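Local coordinates for transcription factor SPN1 (Saccharomyces cerevisiae, PDB 3NFQ), which takes part in regulating RNA polymerase II transcription, possibly at both recruitment and post-recruitment steps, and binds the elongation factors SPT5 and SPT6, at residues L19-E24 / N75-S80; Q51-L56 / F96-S101; P110-H115 / W149-I154; Q30-T35 / L47-K52. All coordinates share one frame; numbering follows the deposited sequence.

Interaction 1 of 4, residues L19-E24 / N75-S80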
loop_
_atom_site.group_PDB
_atom_site.type_symbol
_atom_site.label_atom_id
_atom_site.label_comp_id
_atom_site.label_asym_id
_atom_site.label_seq_id
_atom_site.Cartn_x
_atom_site.Cartn_y
_atom_site.Cartn_z
ATOM N N LEU A 19 12.670 6.653 2.485
ATOM C CA LEU A 19 12.489 7.304 1.178
ATOM C C LEU A 19 12.957 6.464 -0.024
ATOM O O LEU A 19 12.344 6.524 -1.098
ATOM C CB LEU A 19 13.045 8.752 1.187
ATOM C CG LEU A 19 12.313 9.721 2.109
ATOM C CD1 LEU A 19 13.189 10.959 2.499
ATOM C CD2 LEU A 19 10.910 10.159 1.615
ATOM N N ARG A 20 14.009 5.668 0.168
ATOM C CA ARG A 20 14.466 4.688 -0.792
ATOM C C ARG A 20 13.490 3.517 -0.980
ATOM O O ARG A 20 13.353 2.999 -2.070
ATOM C CB ARG A 20 15.797 4.086 -0.358
ATOM C CG ARG A 20 16.993 4.932 -0.701
ATOM C CD ARG A 20 18.281 4.122 -0.532
ATOM N NE ARG A 20 19.405 5.003 -0.203
ATOM C CZ ARG A 20 20.418 5.294 -1.023
ATOM N NH1 ARG A 20 20.481 4.770 -2.251
ATOM N NH2 ARG A 20 21.375 6.123 -0.616
ATOM N N LEU A 21 12.834 3.094 0.095
ATOM C CA LEU A 21 11.800 2.076 -0.042
ATOM C C LEU A 21 10.612 2.662 -0.802
ATOM O O LEU A 21 10.045 2.042 -1.682
ATOM C CB LEU A 21 11.381 1.591 1.346
ATOM C CG LEU A 21 10.289 0.534 1.357
ATOM C CD1 LEU A 21 10.785 -0.748 0.695
ATOM C CD2 LEU A 21 9.843 0.293 2.797
ATOM N N LYS A 22 10.290 3.894 -0.493
ATOM C CA LYS A 22 9.211 4.577 -1.161
ATOM C C LYS A 22 9.461 4.557 -2.673
ATOM O O LYS A 22 8.633 4.085 -3.449
ATOM C CB LYS A 22 9.125 5.963 -0.577
ATOM C CG LYS A 22 8.060 6.793 -1.137
ATOM C CD LYS A 22 7.930 8.059 -0.279
ATOM C CE LYS A 22 6.917 9.009 -0.891
ATOM N NZ LYS A 22 7.154 10.340 -0.274
ATOM N N ASP A 23 10.651 4.975 -3.082
ATOM C CA ASP A 23 11.053 4.899 -4.499
ATOM C C ASP A 23 11.054 3.506 -5.055
ATOM O O ASP A 23 10.606 3.288 -6.163
ATOM C CB ASP A 23 12.484 5.466 -4.720
ATOM C CG ASP A 23 12.617 6.973 -4.388
ATOM O OD1 ASP A 23 11.616 7.724 -4.437
ATOM O OD2 ASP A 23 13.791 7.406 -4.114
ATOM N N GLU A 24 11.611 2.536 -4.330
ATOM C CA GLU A 24 11.579 1.191 -4.836
ATOM C C GLU A 24 10.159 0.677 -5.047
ATOM O O GLU A 24 9.923 -0.111 -5.965
ATOM C CB GLU A 24 12.236 0.218 -3.865
ATOM C CG GLU A 24 13.755 0.438 -3.662
ATOM C CD GLU A 24 14.581 -0.117 -4.826
ATOM O OE1 GLU A 24 14.124 -1.106 -5.449
ATOM O OE2 GLU A 24 15.681 0.434 -5.115
ATOM N N ASN A 75 7.422 10.426 6.432
ATOM C CA ASN A 75 7.895 10.480 5.035
ATOM C C ASN A 75 6.900 10.055 3.947
ATOM O O ASN A 75 7.307 9.799 2.816
ATOM C CB ASN A 75 9.175 9.679 4.918
ATOM C CG ASN A 75 10.285 10.306 5.730
ATOM O OD1 ASN A 75 10.561 9.892 6.863
ATOM N ND2 ASN A 75 10.830 11.387 5.212
ATOM N N ASN A 76 5.618 9.946 4.309
ATOM C CA ASN A 76 4.545 9.639 3.377
ATOM C C ASN A 76 4.785 8.330 2.627
ATOM O O ASN A 76 4.433 8.202 1.453
ATOM C CB ASN A 76 4.369 10.811 2.379
ATOM C CG ASN A 76 2.987 10.852 1.723
ATOM O OD1 ASN A 76 2.797 11.534 0.702
ATOM N ND2 ASN A 76 2.019 10.165 2.307
ATOM N N LEU A 77 5.378 7.340 3.289
ATOM C CA LEU A 77 5.454 6.033 2.696
ATOM C C LEU A 77 4.057 5.459 2.371
ATOM O O LEU A 77 3.886 4.671 1.443
ATOM C CB LEU A 77 6.210 5.096 3.621
ATOM C CG LEU A 77 6.540 3.693 3.085
ATOM C CD1 LEU A 77 7.444 3.711 1.859
ATOM C CD2 LEU A 77 7.178 2.807 4.194
ATOM N N LEU A 78 3.044 5.863 3.116
ATOM C CA LEU A 78 1.673 5.379 2.808
ATOM C C LEU A 78 1.205 5.733 1.401
ATOM O O LEU A 78 0.330 5.115 0.840
ATOM C CB LEU A 78 0.714 5.870 3.877
ATOM C CG LEU A 78 0.865 5.304 5.278
ATOM C CD1 LEU A 78 -0.282 5.819 6.225
ATOM C CD2 LEU A 78 0.870 3.793 5.161
ATOM N N GLN A 79 1.836 6.727 0.797
ATOM C CA GLN A 79 1.519 7.037 -0.600
ATOM C C GLN A 79 1.840 5.873 -1.504
ATOM O O GLN A 79 1.107 5.548 -2.419
ATOM C CB GLN A 79 2.331 8.249 -1.081
ATOM C CG GLN A 79 1.666 8.838 -2.352
ATOM C CD GLN A 79 2.445 10.029 -2.854
ATOM O OE1 GLN A 79 1.880 11.109 -3.083
ATOM N NE2 GLN A 79 3.746 9.854 -2.975
ATOM N N SER A 80 3.019 5.317 -1.319
ATOM C CA SER A 80 3.415 4.139 -2.087
ATOM C C SER A 80 2.566 2.904 -1.763
ATOM O O SER A 80 2.304 2.126 -2.650
ATOM C CB SER A 80 4.870 3.803 -1.824
ATOM O OG SER A 80 5.734 4.825 -2.329
HETATM O O HOH W 1 5.300 12.678 -0.619
#
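Lys22 lies across the start of helix 77-85, and more of its surface is buried against 75-80 than that of any other residue of 19-24. The tight part of the contact is at its root. Leu77 CD1 sits 3.6 Å from Lys22 CA, pressed against the backbone of helix 10-42, while Leu77 CD2 meets Leu21 CD2 at 3.9 Å. These two branched leucines suit a buried seam that Ile18 and Val62 help to line. Beside them Ser80, small enough for close approach, brings OG to 3.3 Å from Lys22 CG. Contacts of this kind fasten the long N-terminal helix 10-42 across the compact all-helical bundle that makes up this conserved central domain of SPN1. Farther out the packing gives way to polar contacts. CG of Lys22 stands anti to the backbone N (chi1 -179°), and the chain beyond it is extended, carrying the amine to the turn between helix 69-74 and helix 77-85. There NZ donates to Asn75 O at 3.1 Å, tilted 25° from the carbonyl plane, the carbonyl belonging to the first residue beyond the end of helix 69-74. On the watery side NZ also donates a hydrogen bond to a water 3.0 Å away, which in turn donates to Asn76 OD1. An alanine in place of Lys22 would probably leave Asn75 O without this donor and open a gap beside Ser80 where the methylene chain now runs. At the partly exposed end Leu19 crosses Asn75 at about a right angle, its CD2 lying 3.8 Å from Asn75 CB.

Interaction 2 of 4, residues Q51-L56 / F96-S101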
loop_
_atom_site.group_PDB
_atom_site.type_symbol
_atom_site.label_atom_id
_atom_site.label_comp_id
_atom_site.label_asym_id
_atom_site.label_seq_id
_atom_site.Cartn_x
_atom_site.Cartn_y
_atom_site.Cartn_z
ATOM N N GLN A 51 7.289 -7.560 -9.898
ATOM C CA GLN A 51 8.189 -6.704 -9.143
ATOM C C GLN A 51 7.690 -6.428 -7.716
ATOM O O GLN A 51 8.480 -6.477 -6.769
ATOM C CB GLN A 51 8.532 -5.402 -9.871
ATOM C CG GLN A 51 9.270 -5.609 -11.227
ATOM C CD GLN A 51 10.571 -6.415 -11.024
ATOM O OE1 GLN A 51 10.618 -7.551 -11.428
ATOM N NE2 GLN A 51 11.587 -5.828 -10.372
ATOM N N LYS A 52 6.422 -6.057 -7.587
ATOM C CA LYS A 52 5.838 -5.857 -6.252
ATOM C C LYS A 52 5.948 -7.099 -5.364
ATOM O O LYS A 52 6.383 -6.982 -4.220
ATOM C CB LYS A 52 4.378 -5.443 -6.364
ATOM C CG LYS A 52 4.191 -4.132 -7.072
ATOM C CD LYS A 52 2.703 -3.711 -6.864
ATOM C CE LYS A 52 1.607 -4.597 -7.526
ATOM N NZ LYS A 52 1.845 -4.646 -9.044
ATOM N N VAL A 53 5.600 -8.270 -5.883
ATOM C CA VAL A 53 5.684 -9.495 -5.036
ATOM C C VAL A 53 7.077 -9.793 -4.612
ATOM O O VAL A 53 7.289 -10.286 -3.514
ATOM C CB VAL A 53 5.010 -10.777 -5.634
ATOM C CG1 VAL A 53 3.545 -10.556 -5.858
ATOM C CG2 VAL A 53 5.662 -11.246 -6.921
ATOM N N LYS A 54 8.063 -9.473 -5.452
ATOM C CA LYS A 54 9.423 -9.683 -5.012
ATOM C C LYS A 54 9.826 -8.743 -3.917
ATOM O O LYS A 54 10.672 -9.087 -3.111
ATOM C CB LYS A 54 10.421 -9.479 -6.154
ATOM C CG LYS A 54 10.358 -10.565 -7.194
ATOM C CD LYS A 54 11.536 -10.337 -8.168
ATOM C CE LYS A 54 11.377 -11.186 -9.395
ATOM N NZ LYS A 54 12.266 -10.690 -10.513
ATOM N N LEU A 55 9.305 -7.500 -3.952
ATOM C CA LEU A 55 9.617 -6.519 -2.956
ATOM C C LEU A 55 8.730 -6.661 -1.703
ATOM O O LEU A 55 9.080 -6.164 -0.659
ATOM C CB LEU A 55 9.487 -5.110 -3.535
ATOM C CG LEU A 55 9.933 -3.882 -2.738
ATOM C CD1 LEU A 55 11.415 -3.937 -2.207
ATOM C CD2 LEU A 55 9.742 -2.650 -3.603
ATOM N N LEU A 56 7.593 -7.315 -1.813
ATOM C CA LEU A 56 6.622 -7.344 -0.696
ATOM C C LEU A 56 7.190 -7.734 0.694
ATOM O O LEU A 56 6.900 -7.082 1.684
ATOM C CB LEU A 56 5.404 -8.184 -1.112
ATOM C CG LEU A 56 4.267 -8.317 -0.077
ATOM C CD1 LEU A 56 3.578 -6.924 0.175
ATOM C CD2 LEU A 56 3.290 -9.366 -0.549
ATOM N N PHE A 96 -4.709 -10.954 -4.092
ATOM C CA PHE A 96 -5.149 -11.145 -2.751
ATOM C C PHE A 96 -3.973 -11.083 -1.774
ATOM O O PHE A 96 -4.084 -10.509 -0.691
ATOM C CB PHE A 96 -5.824 -12.526 -2.590
ATOM C CG PHE A 96 -6.364 -12.759 -1.203
ATOM C CD1 PHE A 96 -7.496 -12.095 -0.781
ATOM C CD2 PHE A 96 -5.708 -13.588 -0.288
ATOM C CE1 PHE A 96 -8.036 -12.303 0.498
ATOM C CE2 PHE A 96 -6.225 -13.755 1.023
ATOM C CZ PHE A 96 -7.409 -13.115 1.405
ATOM N N GLU A 97 -2.848 -11.722 -2.135
ATOM C CA GLU A 97 -1.694 -11.718 -1.249
ATOM C C GLU A 97 -1.130 -10.336 -0.940
ATOM O O GLU A 97 -0.762 -10.059 0.196
ATOM C CB GLU A 97 -0.572 -12.568 -1.877
ATOM C CG GLU A 97 -0.951 -14.066 -1.865
ATOM C CD GLU A 97 -2.035 -14.480 -2.884
ATOM O OE1 GLU A 97 -2.164 -13.852 -3.968
ATOM O OE2 GLU A 97 -2.727 -15.483 -2.596
ATOM N N ILE A 98 -1.121 -9.455 -1.946
ATOM C CA ILE A 98 -0.710 -8.064 -1.726
ATOM C C ILE A 98 -1.748 -7.309 -0.853
ATOM O O ILE A 98 -1.391 -6.568 0.073
ATOM C CB ILE A 98 -0.460 -7.348 -3.061
ATOM C CG1 ILE A 98 0.923 -7.696 -3.599
ATOM C CG2 ILE A 98 -0.606 -5.720 -2.869
ATOM C CD1 ILE A 98 1.039 -7.475 -5.056
ATOM N N GLN A 99 -3.035 -7.511 -1.133
ATOM C CA GLN A 99 -4.067 -6.833 -0.343
ATOM C C GLN A 99 -3.975 -7.255 1.111
ATOM O O GLN A 99 -3.918 -6.428 1.992
ATOM C CB GLN A 99 -5.459 -7.165 -0.847
ATOM C CG GLN A 99 -5.776 -6.761 -2.313
ATOM C CD GLN A 99 -7.167 -7.201 -2.728
ATOM O OE1 GLN A 99 -8.108 -7.096 -1.951
ATOM N NE2 GLN A 99 -7.315 -7.674 -3.960
ATOM N N LYS A 100 -3.938 -8.557 1.345
ATOM C CA LYS A 100 -3.960 -9.058 2.705
ATOM C C LYS A 100 -2.686 -8.688 3.473
ATOM O O LYS A 100 -2.737 -8.290 4.650
ATOM C CB LYS A 100 -4.122 -10.570 2.670
ATOM C CG LYS A 100 -4.407 -11.054 4.050
ATOM C CD LYS A 100 -4.337 -12.573 4.116
ATOM C CE LYS A 100 -4.873 -12.992 5.482
ATOM N NZ LYS A 100 -5.146 -14.450 5.442
ATOM N N SER A 101 -1.539 -8.785 2.806
ATOM C CA SER A 101 -0.288 -8.416 3.475
ATOM C C SER A 101 -0.241 -6.957 3.825
ATOM O O SER A 101 0.202 -6.572 4.915
ATOM C CB SER A 101 0.930 -8.719 2.610
ATOM O OG SER A 101 0.996 -10.127 2.423
#
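Ile98 reaches across to helix 51-63 with its CD1 methyl, which meets Lys52 and Val53 in turn. Both side chains cross the isoleucine at about a right angle. Lys52 offers its aliphatic part: the bend at chi3 (-66°) sets CE 3.8 Å from Ile98 CD1, and a second bend at chi4 takes NZ to a salt bridge with Asp32. Val53, an exposed residue, brings CG1 to 4.1 Å from the same methyl. One turn on, Leu56 has CG anti to the backbone N (chi1 -179°) and spreads both methyls over Ser101: CD1 and CD2 each stand 4.0 Å from its CB. The serine hydroxyl is turned back to its own helix, where OG donates to Glu97 O at 2.8 Å, from the face of that carbonyl opposite to Ser101 N. Its polarity is met within the helix, and a small residue can face leucine. A lysine in place of Ser101 would probably crowd the Leu56 methyls and lose the second donor to Glu97 O. The axes of the two helical segments stay 10.9 Å apart and cross at 40°, a wide spacing bridged by Ile98 and Leu56, in the side-by-side packing of helices that builds this all-helical domain.

Interaction 3 of 4, residues P110-H115 / W149-I154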
loop_
_atom_site.group_PDB
_atom_site.type_symbol
_atom_site.label_atom_id
_atom_site.label_comp_id
_atom_site.label_asym_id
_atom_site.label_seq_id
_atom_site.Cartn_x
_atom_site.Cartn_y
_atom_site.Cartn_z
ATOM N N PRO A 110 -0.061 3.548 13.546
ATOM C CA PRO A 110 -0.923 4.598 14.096
ATOM C C PRO A 110 -1.390 5.686 13.091
ATOM O O PRO A 110 -1.116 6.890 13.276
ATOM C CB PRO A 110 -0.088 5.176 15.252
ATOM C CG PRO A 110 1.337 4.878 14.864
ATOM C CD PRO A 110 1.326 3.625 14.061
ATOM N N VAL A 111 -2.107 5.275 12.048
ATOM C CA VAL A 111 -2.549 6.212 11.001
ATOM C C VAL A 111 -3.592 7.238 11.486
ATOM O O VAL A 111 -4.546 6.895 12.182
ATOM C CB VAL A 111 -3.113 5.407 9.827
ATOM C CG1 VAL A 111 -3.554 6.314 8.685
ATOM C CG2 VAL A 111 -2.064 4.390 9.363
ATOM N N LYS A 112 -3.448 8.478 11.042
ATOM C CA LYS A 112 -4.407 9.535 11.369
ATOM C C LYS A 112 -4.975 10.143 10.092
ATOM O O LYS A 112 -4.489 9.898 8.987
ATOM C CB LYS A 112 -3.729 10.642 12.185
ATOM C CG LYS A 112 -3.027 10.194 13.457
ATOM C CD LYS A 112 -3.998 9.435 14.369
ATOM C CE LYS A 112 -3.361 9.048 15.700
ATOM N NZ LYS A 112 -4.421 8.412 16.506
ATOM N N THR A 113 -6.005 10.964 10.247
ATOM C CA THR A 113 -6.635 11.592 9.111
ATOM C C THR A 113 -5.614 12.333 8.220
ATOM O O THR A 113 -5.682 12.237 7.008
ATOM C CB THR A 113 -7.795 12.511 9.559
ATOM O OG1 THR A 113 -8.869 11.705 10.084
ATOM C CG2 THR A 113 -8.336 13.325 8.370
ATOM N N GLU A 114 -4.656 13.033 8.812
ATOM C CA GLU A 114 -3.708 13.798 7.994
ATOM C C GLU A 114 -2.859 12.921 7.061
ATOM O O GLU A 114 -2.531 13.325 5.931
ATOM C CB GLU A 114 -2.799 14.695 8.838
ATOM C CG GLU A 114 -2.040 13.999 9.942
ATOM C CD GLU A 114 -2.750 14.070 11.313
ATOM O OE1 GLU A 114 -4.028 14.158 11.358
ATOM O OE2 GLU A 114 -2.005 14.030 12.339
ATOM N N HIS A 115 -2.490 11.735 7.539
ATOM C CA HIS A 115 -1.763 10.790 6.687
ATOM C C HIS A 115 -2.619 10.258 5.568
ATOM O O HIS A 115 -2.123 10.102 4.463
ATOM C CB HIS A 115 -1.223 9.636 7.496
ATOM C CG HIS A 115 -0.598 10.046 8.789
ATOM N ND1 HIS A 115 0.596 10.737 8.864
ATOM C CD2 HIS A 115 -0.983 9.822 10.065
ATOM C CE1 HIS A 115 0.909 10.932 10.132
ATOM N NE2 HIS A 115 -0.028 10.379 10.880
ATOM N N TRP A 149 -9.125 5.120 12.068
ATOM C CA TRP A 149 -8.104 6.095 11.744
ATOM C C TRP A 149 -8.732 7.481 11.782
ATOM O O TRP A 149 -8.049 8.442 12.098
ATOM C CB TRP A 149 -7.540 5.834 10.354
ATOM C CG TRP A 149 -6.697 4.589 10.302
ATOM C CD1 TRP A 149 -6.062 3.994 11.333
ATOM C CD2 TRP A 149 -6.365 3.839 9.128
ATOM N NE1 TRP A 149 -5.395 2.861 10.896
ATOM C CE2 TRP A 149 -5.560 2.759 9.535
ATOM C CE3 TRP A 149 -6.728 3.937 7.794
ATOM C CZ2 TRP A 149 -5.034 1.811 8.614
ATOM C CZ3 TRP A 149 -6.204 3.005 6.865
ATOM C CH2 TRP A 149 -5.392 1.938 7.298
ATOM N N THR A 150 -10.016 7.568 11.473
ATOM C CA THR A 150 -10.697 8.891 11.459
ATOM C C THR A 150 -11.493 9.174 12.768
ATOM O O THR A 150 -12.362 10.062 12.800
ATOM C CB THR A 150 -11.654 8.990 10.297
ATOM O OG1 THR A 150 -12.698 8.028 10.462
ATOM C CG2 THR A 150 -10.908 8.732 8.936
ATOM N N ARG A 151 -11.209 8.408 13.825
ATOM C CA ARG A 151 -11.998 8.500 15.075
ATOM C C ARG A 151 -11.809 9.852 15.774
ATOM O O ARG A 151 -10.709 10.390 15.764
ATOM C CB ARG A 151 -11.625 7.359 16.033
ATOM C CG ARG A 151 -10.240 7.504 16.668
ATOM C CD ARG A 151 -9.885 6.230 17.320
ATOM N NE ARG A 151 -8.628 6.220 18.067
ATOM C CZ ARG A 151 -7.421 6.009 17.519
ATOM N NH1 ARG A 151 -7.294 5.866 16.204
ATOM N NH2 ARG A 151 -6.339 5.935 18.277
ATOM N N PRO A 152 -12.903 10.426 16.327
ATOM C CA PRO A 152 -12.879 11.672 17.133
ATOM C C PRO A 152 -11.711 11.846 18.095
ATOM O O PRO A 152 -11.238 12.957 18.254
ATOM C CB PRO A 152 -14.185 11.617 17.890
ATOM C CG PRO A 152 -15.124 10.947 16.917
ATOM C CD PRO A 152 -14.283 9.939 16.133
ATOM N N ILE A 153 -11.201 10.788 18.708
ATOM C CA ILE A 153 -9.978 10.930 19.561
ATOM C C ILE A 153 -10.378 11.358 20.978
ATOM O O ILE A 153 -9.712 12.222 21.590
ATOM C CB ILE A 153 -8.936 12.006 19.030
ATOM C CG1 ILE A 153 -8.579 11.820 17.540
ATOM C CG2 ILE A 153 -7.665 11.996 19.884
ATOM C CD1 ILE A 153 -8.584 13.154 16.730
ATOM N N ILE A 154 -11.455 10.741 21.490
ATOM C CA ILE A 154 -12.197 11.210 22.687
ATOM C C ILE A 154 -11.884 12.685 23.055
ATOM O O ILE A 154 -11.918 13.583 22.177
ATOM C CB ILE A 154 -12.153 10.194 23.911
ATOM C CG1 ILE A 154 -10.738 9.927 24.444
ATOM C CG2 ILE A 154 -12.754 8.890 23.516
ATOM C CD1 ILE A 154 -10.686 8.736 25.451
HETATM O O HOH W 2 -5.013 5.586 14.469
HETATM O O HOH W 3 -3.863 5.640 16.966
HETATM O O HOH W 4 -7.324 11.654 12.826
#
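Trp149 turns one face of its indole to Val111, whose CB lies 3.4 Å from the centroid of the five-membered ring and 3° off the ring normal, a CH-pi contact. The two valine methyls divide the surface around that point: CG1 comes to 3.8 Å from Trp149 CD2, and CG2 to 3.9 Å from Trp149 CE2. CG1 is anti to the backbone N (chi1 -178°), which places it over CD2. A beta-branched residue suits this site, since it lays three carbons on a flat surface at once. Val111 O also approaches the ring, 3.4 Å from Trp149 CD1. A second flat group, the guanidinium of Arg151, has two waters at its edge, in plane. One links NH1 to Val111 O, and NH1 donates to Glu148 O as well; the second joins NH2 to Lys112 NZ. Thus the end of helix 136-149 is packed against the start of helix 113-119, within the TFIIS N-terminal-like helical bundle, with Leu116 adding to the apolar cover of Trp149. Lys112 holds the N-cap position there. Its NZ stands 3.6 Å from Arg151 NH2, and the shared water probably eases the closeness of like charges. Nearby, Thr113 and Thr150 cross at about a right angle, Thr113 OG1 lying 3.6 Å from Thr150 CA, while the Thr150 hydroxyl donates back to Ile146 O. A further water accepts from Thr113 N and makes a weak bond to Trp149 O.

Interaction 4 of 4, residues Q30-T35 / L47-K52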
loop_
_atom_site.group_PDB
_atom_site.type_symbol
_atom_site.label_atom_id
_atom_site.label_comp_id
_atom_site.label_asym_id
_atom_site.label_seq_id
_atom_site.Cartn_x
_atom_site.Cartn_y
_atom_site.Cartn_z
ATOM N N GLN A 30 5.251 0.685 -11.191
ATOM C CA GLN A 30 5.342 1.125 -12.598
ATOM C C GLN A 30 5.828 -0.005 -13.493
ATOM O O GLN A 30 5.262 -0.277 -14.522
ATOM C CB GLN A 30 6.267 2.358 -12.723
ATOM C CG GLN A 30 6.147 3.022 -14.138
ATOM C CD GLN A 30 4.667 3.289 -14.546
ATOM O OE1 GLN A 30 3.903 3.899 -13.794
ATOM N NE2 GLN A 30 4.262 2.788 -15.731
ATOM N N LEU A 31 6.867 -0.702 -13.083
ATOM C CA LEU A 31 7.277 -1.874 -13.895
ATOM C C LEU A 31 6.162 -2.896 -14.098
ATOM O O LEU A 31 5.952 -3.396 -15.217
ATOM C CB LEU A 31 8.530 -2.545 -13.341
ATOM C CG LEU A 31 9.794 -1.718 -13.376
ATOM C CD1 LEU A 31 10.839 -2.372 -12.522
ATOM C CD2 LEU A 31 10.316 -1.502 -14.790
ATOM N N ASP A 32 5.450 -3.233 -13.023
ATOM C CA ASP A 32 4.335 -4.175 -13.110
ATOM C C ASP A 32 3.196 -3.645 -14.012
ATOM O O ASP A 32 2.615 -4.391 -14.782
ATOM C CB ASP A 32 3.813 -4.497 -11.691
ATOM C CG ASP A 32 4.708 -5.501 -10.962
ATOM O OD1 ASP A 32 5.694 -5.933 -11.604
ATOM O OD2 ASP A 32 4.437 -5.852 -9.776
ATOM N N ILE A 33 2.881 -2.365 -13.930
ATOM C CA ILE A 33 1.897 -1.836 -14.849
ATOM C C ILE A 33 2.367 -2.015 -16.335
ATOM O O ILE A 33 1.564 -2.376 -17.232
ATOM C CB ILE A 33 1.568 -0.342 -14.518
ATOM C CG1 ILE A 33 0.730 -0.218 -13.237
ATOM C CG2 ILE A 33 0.764 0.320 -15.664
ATOM C CD1 ILE A 33 -0.584 -0.943 -13.325
ATOM N N ASP A 34 3.655 -1.761 -16.601
ATOM C CA ASP A 34 4.175 -1.930 -17.957
ATOM C C ASP A 34 3.985 -3.362 -18.384
ATOM O O ASP A 34 3.538 -3.625 -19.507
ATOM C CB ASP A 34 5.652 -1.535 -18.060
ATOM C CG ASP A 34 5.902 -0.041 -17.844
ATOM O OD1 ASP A 34 4.952 0.787 -17.862
ATOM O OD2 ASP A 34 7.092 0.307 -17.637
ATOM N N THR A 35 4.326 -4.307 -17.502
ATOM C CA THR A 35 4.180 -5.720 -17.830
ATOM C C THR A 35 2.737 -6.153 -18.105
ATOM O O THR A 35 2.449 -6.924 -19.078
ATOM C CB THR A 35 4.738 -6.602 -16.729
ATOM O OG1 THR A 35 6.138 -6.395 -16.611
ATOM C CG2 THR A 35 4.464 -8.062 -16.971
ATOM N N LEU A 47 4.061 -13.771 -19.702
ATOM C CA LEU A 47 4.439 -12.496 -19.092
ATOM C C LEU A 47 3.588 -12.237 -17.868
ATOM O O LEU A 47 2.355 -12.147 -17.969
ATOM C CB LEU A 47 4.192 -11.331 -20.060
ATOM C CG LEU A 47 4.998 -11.444 -21.361
ATOM C CD1 LEU A 47 4.541 -10.376 -22.320
ATOM C CD2 LEU A 47 6.488 -11.343 -21.063
ATOM N N ILE A 48 4.237 -12.094 -16.721
ATOM C CA ILE A 48 3.495 -11.866 -15.496
ATOM C C ILE A 48 4.243 -10.856 -14.630
ATOM O O ILE A 48 5.464 -10.937 -14.486
ATOM C CB ILE A 48 3.129 -13.228 -14.766
ATOM C CG1 ILE A 48 1.976 -13.009 -13.794
ATOM C CG2 ILE A 48 4.286 -13.817 -14.093
ATOM C CD1 ILE A 48 1.203 -14.256 -13.484
ATOM N N ALA A 49 3.497 -9.930 -14.038
ATOM C CA ALA A 49 4.084 -8.886 -13.193
ATOM C C ALA A 49 4.614 -9.473 -11.854
ATOM O O ALA A 49 3.929 -10.200 -11.126
ATOM C CB ALA A 49 3.045 -7.769 -12.997
HETATM N N MSE A 50 5.882 -9.277 -11.588
HETATM C CA MSE A 50 6.449 -9.829 -10.379
HETATM C C MSE A 50 7.177 -8.837 -9.514
HETATM O O MSE A 50 7.644 -9.237 -8.464
HETATM C CB MSE A 50 7.442 -10.971 -10.709
HETATM C CG MSE A 50 6.826 -12.054 -11.550
HETATM SE SE MSE A 50 8.168 -13.552 -11.685
HETATM C CE MSE A 50 9.735 -12.545 -12.641
ATOM N N GLN A 51 7.289 -7.560 -9.898
ATOM C CA GLN A 51 8.189 -6.704 -9.143
ATOM C C GLN A 51 7.690 -6.428 -7.716
ATOM O O GLN A 51 8.480 -6.477 -6.769
ATOM C CB GLN A 51 8.532 -5.402 -9.871
ATOM C CG GLN A 51 9.270 -5.609 -11.227
ATOM C CD GLN A 51 10.571 -6.415 -11.024
ATOM O OE1 GLN A 51 10.618 -7.551 -11.428
ATOM N NE2 GLN A 51 11.587 -5.828 -10.372
ATOM N N LYS A 52 6.422 -6.057 -7.587
ATOM C CA LYS A 52 5.838 -5.857 -6.252
ATOM C C LYS A 52 5.948 -7.099 -5.364
ATOM O O LYS A 52 6.383 -6.982 -4.220
ATOM C CB LYS A 52 4.378 -5.443 -6.364
ATOM C CG LYS A 52 4.191 -4.132 -7.072
ATOM C CD LYS A 52 2.703 -3.711 -6.864
ATOM C CE LYS A 52 1.607 -4.597 -7.526
ATOM N NZ LYS A 52 1.845 -4.646 -9.044
HETATM O O HOH W 5 3.992 -8.228 -8.512
#
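The first turn of helix 51-63, with Met50 at its N-cap position, is held by the carboxylate of Asp32 on helix 10-42, which accepts from two backbone amides. Asp32 OD1 takes the amide of Gln51 at 2.8 Å through its syn lone pair, with an N-H...O angle of 155°. The next amide, Lys52 N, reaches OD2 from above the carboxylate plane, 3.0 Å away and nearly straight at 167°. OD2 then forms a salt bridge to Lys52 NZ on its anti lone pair. Chi1 (-78°) puts CG anti to the carbonyl carbon, on the side of the helix start, where the helix dipole would probably add to the carboxylate's hold. Aspartate suits the place: it is short, and its two oxygens can serve successive amides. Ala49 lets the loop come close, its CB 3.5 Å from Asp32 CG. On one flank Leu31 CB packs on Gln51 CG at 3.8 Å; on the other Thr35 sets its methyl against the loop backbone, CG2 being 3.6 Å from Ala49 N. Arg39 NE donates to Leu47 O, so the loop follows helix 10-42 for more than a turn. A water completes the polar cluster, donating to Asp32 OD2 at 2.7 Å and more weakly to Ala49 O.

From the N terminus, helix 10-42 supplies the first segments of interaction 1 and, farther along, interaction 4. Interaction 4 closes first, a short loop that returns the chain from 30-35 to 47-52 and lies within the longer loop that interaction 1 closes at 75-80. Interaction 2 starts at Gln51 and Lys52, which it shares with interaction 4, and ends at 96-101, so it crosses interaction 1; the two touch through Glu24 and Leu55. Interaction 3 follows in series, closing a loop of its own between 110-115 and 149-154, the segment that follows helix 136-149. It meets interaction 1 through Leu78 and Val111, yet lies across the chain's centre from interactions 2 and 4.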